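Long-range contact in polyhedrin (Orgyia pseudotsugata cypovirus 5, PDB 5A8U), which forms the crystalline matrix of viral occlusion bodies, the polyhedra that protect virus particles outside the host until insect larvae eat them: residues A[35-47]-A[58-70]. Sequence-based numbering, arbitrary orientation.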
loop_
_atom_site.group_PDB
_atom_site.type_symbol
_atom_site.label_atom_id
_atom_site.label_comp_id
_atom_site.label_asym_id
_atom_site.label_seq_id
_atom_site.Cartn_x
_atom_site.Cartn_y
_atom_site.Cartn_z
ATOM N N VAL A 35 11.048 13.415 -5.987
ATOM C CA VAL A 35 12.472 13.452 -5.693
ATOM C C VAL A 35 12.705 14.313 -4.472
ATOM O O VAL A 35 12.437 15.509 -4.497
ATOM C CB VAL A 35 13.291 14.026 -6.850
ATOM C CG1 VAL A 35 14.779 13.926 -6.526
ATOM C CG2 VAL A 35 13.011 13.258 -8.124
ATOM N N LEU A 36 13.189 13.706 -3.400
ATOM C CA LEU A 36 13.407 14.440 -2.153
ATOM C C LEU A 36 14.857 14.848 -2.042
ATOM O O LEU A 36 15.738 14.055 -2.352
ATOM C CB LEU A 36 13.034 13.569 -0.965
ATOM C CG LEU A 36 11.551 13.187 -1.000
ATOM C CD1 LEU A 36 11.277 12.038 -0.055
ATOM C CD2 LEU A 36 10.705 14.400 -0.614
ATOM N N LYS A 37 15.107 16.082 -1.605
ATOM C CA LYS A 37 16.477 16.583 -1.577
ATOM C C LYS A 37 16.921 16.850 -0.148
ATOM O O LYS A 37 16.156 17.425 0.642
ATOM C CB LYS A 37 16.572 17.868 -2.397
ATOM C CG LYS A 37 15.964 17.725 -3.798
ATOM C CD LYS A 37 16.432 18.871 -4.682
ATOM C CE LYS A 37 17.921 18.742 -4.947
ATOM N NZ LYS A 37 18.406 19.789 -5.891
ATOM N N TYR A 38 18.149 16.437 0.165
ATOM C CA TYR A 38 18.703 16.520 1.515
ATOM C C TYR A 38 19.939 17.400 1.494
ATOM O O TYR A 38 20.574 17.551 0.458
ATOM C CB TYR A 38 19.019 15.115 2.083
ATOM C CG TYR A 38 17.777 14.258 2.054
ATOM C CD1 TYR A 38 17.429 13.557 0.899
ATOM C CD2 TYR A 38 16.915 14.203 3.141
ATOM C CE1 TYR A 38 16.278 12.827 0.835
ATOM C CE2 TYR A 38 15.747 13.466 3.085
ATOM C CZ TYR A 38 15.443 12.777 1.932
ATOM O OH TYR A 38 14.307 12.035 1.859
ATOM N N THR A 39 20.249 17.997 2.636
ATOM C CA THR A 39 21.308 19.001 2.687
ATOM C C THR A 39 22.711 18.411 2.535
ATOM O O THR A 39 23.666 19.151 2.339
ATOM C CB THR A 39 21.225 19.839 3.975
ATOM O OG1 THR A 39 21.298 18.973 5.109
ATOM C CG2 THR A 39 19.896 20.594 3.991
ATOM N N ASN A 40 22.825 17.088 2.608
ATOM C CA ASN A 40 24.090 16.411 2.300
ATOM C C ASN A 40 24.234 16.034 0.811
ATOM O O ASN A 40 25.195 15.369 0.422
ATOM C CB ASN A 40 24.268 15.180 3.187
ATOM C CG ASN A 40 23.186 14.153 2.972
ATOM O OD1 ASN A 40 22.344 14.300 2.081
ATOM N ND2 ASN A 40 23.229 13.075 3.755
ATOM N N GLY A 41 23.284 16.475 -0.009
ATOM C CA GLY A 41 23.334 16.244 -1.446
ATOM C C GLY A 41 22.574 14.999 -1.880
ATOM O O GLY A 41 22.320 14.806 -3.063
ATOM N N VAL A 42 22.230 14.125 -0.938
ATOM C CA VAL A 42 21.492 12.915 -1.288
ATOM C C VAL A 42 20.156 13.278 -1.948
ATOM O O VAL A 42 19.506 14.268 -1.576
ATOM C CB VAL A 42 21.247 12.028 -0.038
ATOM C CG1 VAL A 42 20.196 10.935 -0.320
ATOM C CG2 VAL A 42 22.567 11.431 0.448
ATOM N N VAL A 43 19.763 12.497 -2.957
ATOM C CA VAL A 43 18.388 12.588 -3.450
ATOM C C VAL A 43 17.712 11.242 -3.264
ATOM O O VAL A 43 18.313 10.193 -3.540
ATOM C CB VAL A 43 18.282 13.100 -4.925
ATOM C CG1 VAL A 43 18.690 14.572 -5.011
ATOM C CG2 VAL A 43 19.102 12.241 -5.888
ATOM N N GLN A 44 16.484 11.269 -2.745
ATOM C CA GLN A 44 15.718 10.039 -2.598
ATOM C C GLN A 44 14.585 10.063 -3.598
ATOM O O GLN A 44 13.820 11.028 -3.653
ATOM C CB GLN A 44 15.168 9.875 -1.173
ATOM C CG GLN A 44 14.500 8.507 -0.964
ATOM C CD GLN A 44 14.201 8.205 0.498
ATOM O OE1 GLN A 44 14.124 7.032 0.880
ATOM N NE2 GLN A 44 14.025 9.249 1.322
ATOM N N VAL A 45 14.477 8.983 -4.365
ATOM C CA VAL A 45 13.551 8.886 -5.485
ATOM C C VAL A 45 12.451 7.879 -5.192
ATOM O O VAL A 45 12.714 6.770 -4.726
ATOM C CB VAL A 45 14.298 8.400 -6.739
ATOM C CG1 VAL A 45 13.330 8.208 -7.942
ATOM C CG2 VAL A 45 15.457 9.374 -7.072
ATOM N N TYR A 46 11.219 8.278 -5.474
ATOM C CA TYR A 46 10.091 7.360 -5.524
ATOM C C TYR A 46 9.415 7.560 -6.863
ATOM O O TYR A 46 9.063 8.685 -7.213
ATOM C CB TYR A 46 9.081 7.690 -4.420
ATOM C CG TYR A 46 9.587 7.435 -3.017
ATOM C CD1 TYR A 46 9.480 6.169 -2.443
ATOM C CD2 TYR A 46 10.179 8.453 -2.278
ATOM C CE1 TYR A 46 9.951 5.935 -1.148
ATOM C CE2 TYR A 46 10.643 8.230 -1.002
ATOM C CZ TYR A 46 10.542 6.969 -0.451
ATOM O OH TYR A 46 10.996 6.741 0.831
ATOM N N ASN A 47 9.246 6.472 -7.612
ATOM C CA ASN A 47 8.647 6.494 -8.943
ATOM C C ASN A 47 7.460 5.529 -9.037
ATOM O O ASN A 47 7.616 4.323 -8.878
ATOM C CB ASN A 47 9.716 6.199 -10.013
ATOM C CG ASN A 47 9.121 5.911 -11.389
ATOM O OD1 ASN A 47 9.215 4.795 -11.888
ATOM N ND2 ASN A 47 8.486 6.916 -11.994
ATOM N N LEU A 58 3.261 9.711 0.805
ATOM C CA LEU A 58 4.441 9.381 1.589
ATOM C C LEU A 58 4.261 9.968 2.978
ATOM O O LEU A 58 4.039 11.175 3.114
ATOM C CB LEU A 58 5.704 9.978 0.968
ATOM C CG LEU A 58 6.099 9.478 -0.416
ATOM C CD1 LEU A 58 7.210 10.367 -0.959
ATOM C CD2 LEU A 58 6.541 8.015 -0.350
ATOM N N ASN A 59 4.342 9.135 4.011
ATOM C CA ASN A 59 4.351 9.686 5.364
ATOM C C ASN A 59 5.768 10.040 5.829
ATOM O O ASN A 59 6.739 9.895 5.061
ATOM C CB ASN A 59 3.617 8.776 6.361
ATOM C CG ASN A 59 4.274 7.423 6.524
ATOM O OD1 ASN A 59 5.385 7.179 6.022
ATOM N ND2 ASN A 59 3.599 6.532 7.256
ATOM N N ARG A 60 5.920 10.525 7.064
ATOM C CA ARG A 60 7.253 11.000 7.463
ATOM C C ARG A 60 8.296 9.887 7.431
ATOM O O ARG A 60 9.468 10.135 7.111
ATOM C CB ARG A 60 7.253 11.703 8.840
ATOM C CG ARG A 60 6.856 13.192 8.808
ATOM C CD ARG A 60 7.581 14.038 7.713
ATOM N NE ARG A 60 8.956 14.448 8.038
ATOM C CZ ARG A 60 9.664 15.301 7.292
ATOM N NH1 ARG A 60 9.117 15.833 6.201
ATOM N NH2 ARG A 60 10.906 15.646 7.631
ATOM N N GLN A 61 7.877 8.657 7.707
ATOM C CA GLN A 61 8.827 7.543 7.695
ATOM C C GLN A 61 9.498 7.366 6.332
ATOM O O GLN A 61 10.646 6.938 6.261
ATOM C CB GLN A 61 8.149 6.234 8.107
ATOM C CG GLN A 61 7.948 6.106 9.615
ATOM C CD GLN A 61 6.611 6.637 10.107
ATOM O OE1 GLN A 61 5.979 7.447 9.433
ATOM N NE2 GLN A 61 6.198 6.212 11.310
ATOM N N LEU A 62 8.781 7.698 5.260
ATOM C CA LEU A 62 9.361 7.639 3.916
ATOM C C LEU A 62 9.855 8.991 3.374
ATOM O O LEU A 62 10.633 9.022 2.427
ATOM C CB LEU A 62 8.386 6.983 2.926
ATOM C CG LEU A 62 8.140 5.490 3.217
ATOM C CD1 LEU A 62 7.241 4.864 2.154
ATOM C CD2 LEU A 62 9.453 4.727 3.299
ATOM N N MET A 63 9.408 10.099 3.965
ATOM C CA MET A 63 9.915 11.404 3.539
ATOM C C MET A 63 11.356 11.612 4.000
ATOM O O MET A 63 12.127 12.318 3.350
ATOM C CB MET A 63 9.046 12.541 4.088
ATOM C CG MET A 63 7.639 12.583 3.510
ATOM S SD MET A 63 7.605 13.096 1.767
ATOM C CE MET A 63 8.057 14.833 1.938
ATOM N N LYS A 64 11.697 11.029 5.147
ATOM C CA LYS A 64 13.041 11.138 5.701
ATOM C C LYS A 64 14.027 10.165 5.051
ATOM O O LYS A 64 13.646 9.215 4.367
ATOM C CB LYS A 64 13.023 10.933 7.228
ATOM C CG LYS A 64 12.789 9.493 7.642
ATOM C CD LYS A 64 12.762 9.364 9.158
ATOM C CE LYS A 64 12.803 7.923 9.595
ATOM N NZ LYS A 64 14.183 7.372 9.584
ATOM N N PHE A 65 15.303 10.440 5.255
ATOM C CA PHE A 65 16.369 9.517 4.890
ATOM C C PHE A 65 17.292 9.358 6.107
ATOM O O PHE A 65 17.504 10.326 6.841
ATOM C CB PHE A 65 17.166 10.049 3.694
ATOM C CG PHE A 65 18.297 9.156 3.307
ATOM C CD1 PHE A 65 18.055 8.024 2.536
ATOM C CD2 PHE A 65 19.581 9.407 3.753
ATOM C CE1 PHE A 65 19.092 7.166 2.193
ATOM C CE2 PHE A 65 20.628 8.552 3.411
ATOM C CZ PHE A 65 20.378 7.435 2.623
ATOM N N PRO A 66 17.791 8.138 6.364
ATOM C CA PRO A 66 17.439 6.873 5.717
ATOM C C PRO A 66 16.072 6.390 6.217
ATOM O O PRO A 66 15.446 7.058 7.032
ATOM C CB PRO A 66 18.562 5.925 6.182
ATOM C CG PRO A 66 18.947 6.470 7.550
ATOM C CD PRO A 66 18.836 7.968 7.397
ATOM N N ASN A 67 15.606 5.251 5.721
ATOM C CA ASN A 67 14.342 4.696 6.198
ATOM C C ASN A 67 14.247 3.208 5.876
ATOM O O ASN A 67 15.204 2.629 5.362
ATOM C CB ASN A 67 13.174 5.482 5.590
ATOM C CG ASN A 67 13.174 5.453 4.086
ATOM O OD1 ASN A 67 13.360 4.408 3.473
ATOM N ND2 ASN A 67 12.968 6.610 3.481
ATOM N N TYR A 68 13.106 2.590 6.167
ATOM C CA TYR A 68 13.000 1.151 5.968
ATOM C C TYR A 68 13.109 0.745 4.500
ATOM O O TYR A 68 13.493 -0.398 4.180
ATOM C CB TYR A 68 11.725 0.585 6.620
ATOM C CG TYR A 68 10.408 1.061 6.036
ATOM C CD1 TYR A 68 9.867 0.452 4.911
ATOM C CD2 TYR A 68 9.690 2.105 6.633
ATOM C CE1 TYR A 68 8.668 0.873 4.378
ATOM C CE2 TYR A 68 8.472 2.528 6.108
ATOM C CZ TYR A 68 7.971 1.906 4.979
ATOM O OH TYR A 68 6.765 2.304 4.442
ATOM N N MET A 69 12.781 1.680 3.609
ATOM C CA MET A 69 12.826 1.420 2.171
ATOM C C MET A 69 14.254 1.568 1.658
ATOM O O MET A 69 14.721 0.762 0.856
ATOM C CB MET A 69 11.900 2.397 1.433
ATOM C CG MET A 69 11.690 2.082 -0.052
ATOM S SD MET A 69 10.726 0.568 -0.316
ATOM C CE MET A 69 9.186 1.034 0.467
ATOM N N ASN A 70 14.932 2.612 2.117
ATOM C CA ASN A 70 16.296 2.902 1.691
ATOM C C ASN A 70 17.189 3.168 2.889
ATOM O O ASN A 70 17.343 4.310 3.313
ATOM C CB ASN A 70 16.286 4.116 0.772
ATOM C CG ASN A 70 15.464 3.868 -0.464
ATOM O OD1 ASN A 70 15.730 2.910 -1.192
ATOM N ND2 ASN A 70 14.447 4.703 -0.698
#
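Gln44 reaches from its strand into the loop after helix 60-63, and both ends of its amide are bonded there. With CG anti to the backbone N (chi1 -173°) and the chain extended, the amide is carried to that loop. Gln44 OE1 accepts two N-H groups in its carbonyl plane: Asn70 ND2 at 2.8 Å, nearly straight, and Asn67 ND2 at 2.9 Å, more bent. Gln44 NE2 gives one hydrogen to Lys64 O (3.1 Å) and the other to Tyr38 OH, both close to the amide plane, which fixes the amide's rotation. Lys64 O also accepts from Asn67 ND2. Tyr38 OH in turn donates to Met63 O at 2.7 Å. Tyr46 OH donates in the carbonyl plane of Leu62 O (2.8 Å). Tyr46, Tyr38 and Gln44 thus bond the carbonyls of Leu62, Met63 and Lys64, where helix 60-63 ends. Leu58 CD2 sits over the centre of the Tyr46 ring, and Phe65 CB lies on a face of Tyr38, toward its rim. Leu36 CD2 meets Met63 CE at 3.7 Å. The hairpin of strands 30-37 and 43-50 carries the helix and its loop on one side, while helix 230-241 covers Val35, Val43 and Val45. Strand 223-227 adjoins strand 43-50, and its Ser224 OG bonds Asn70 ND2.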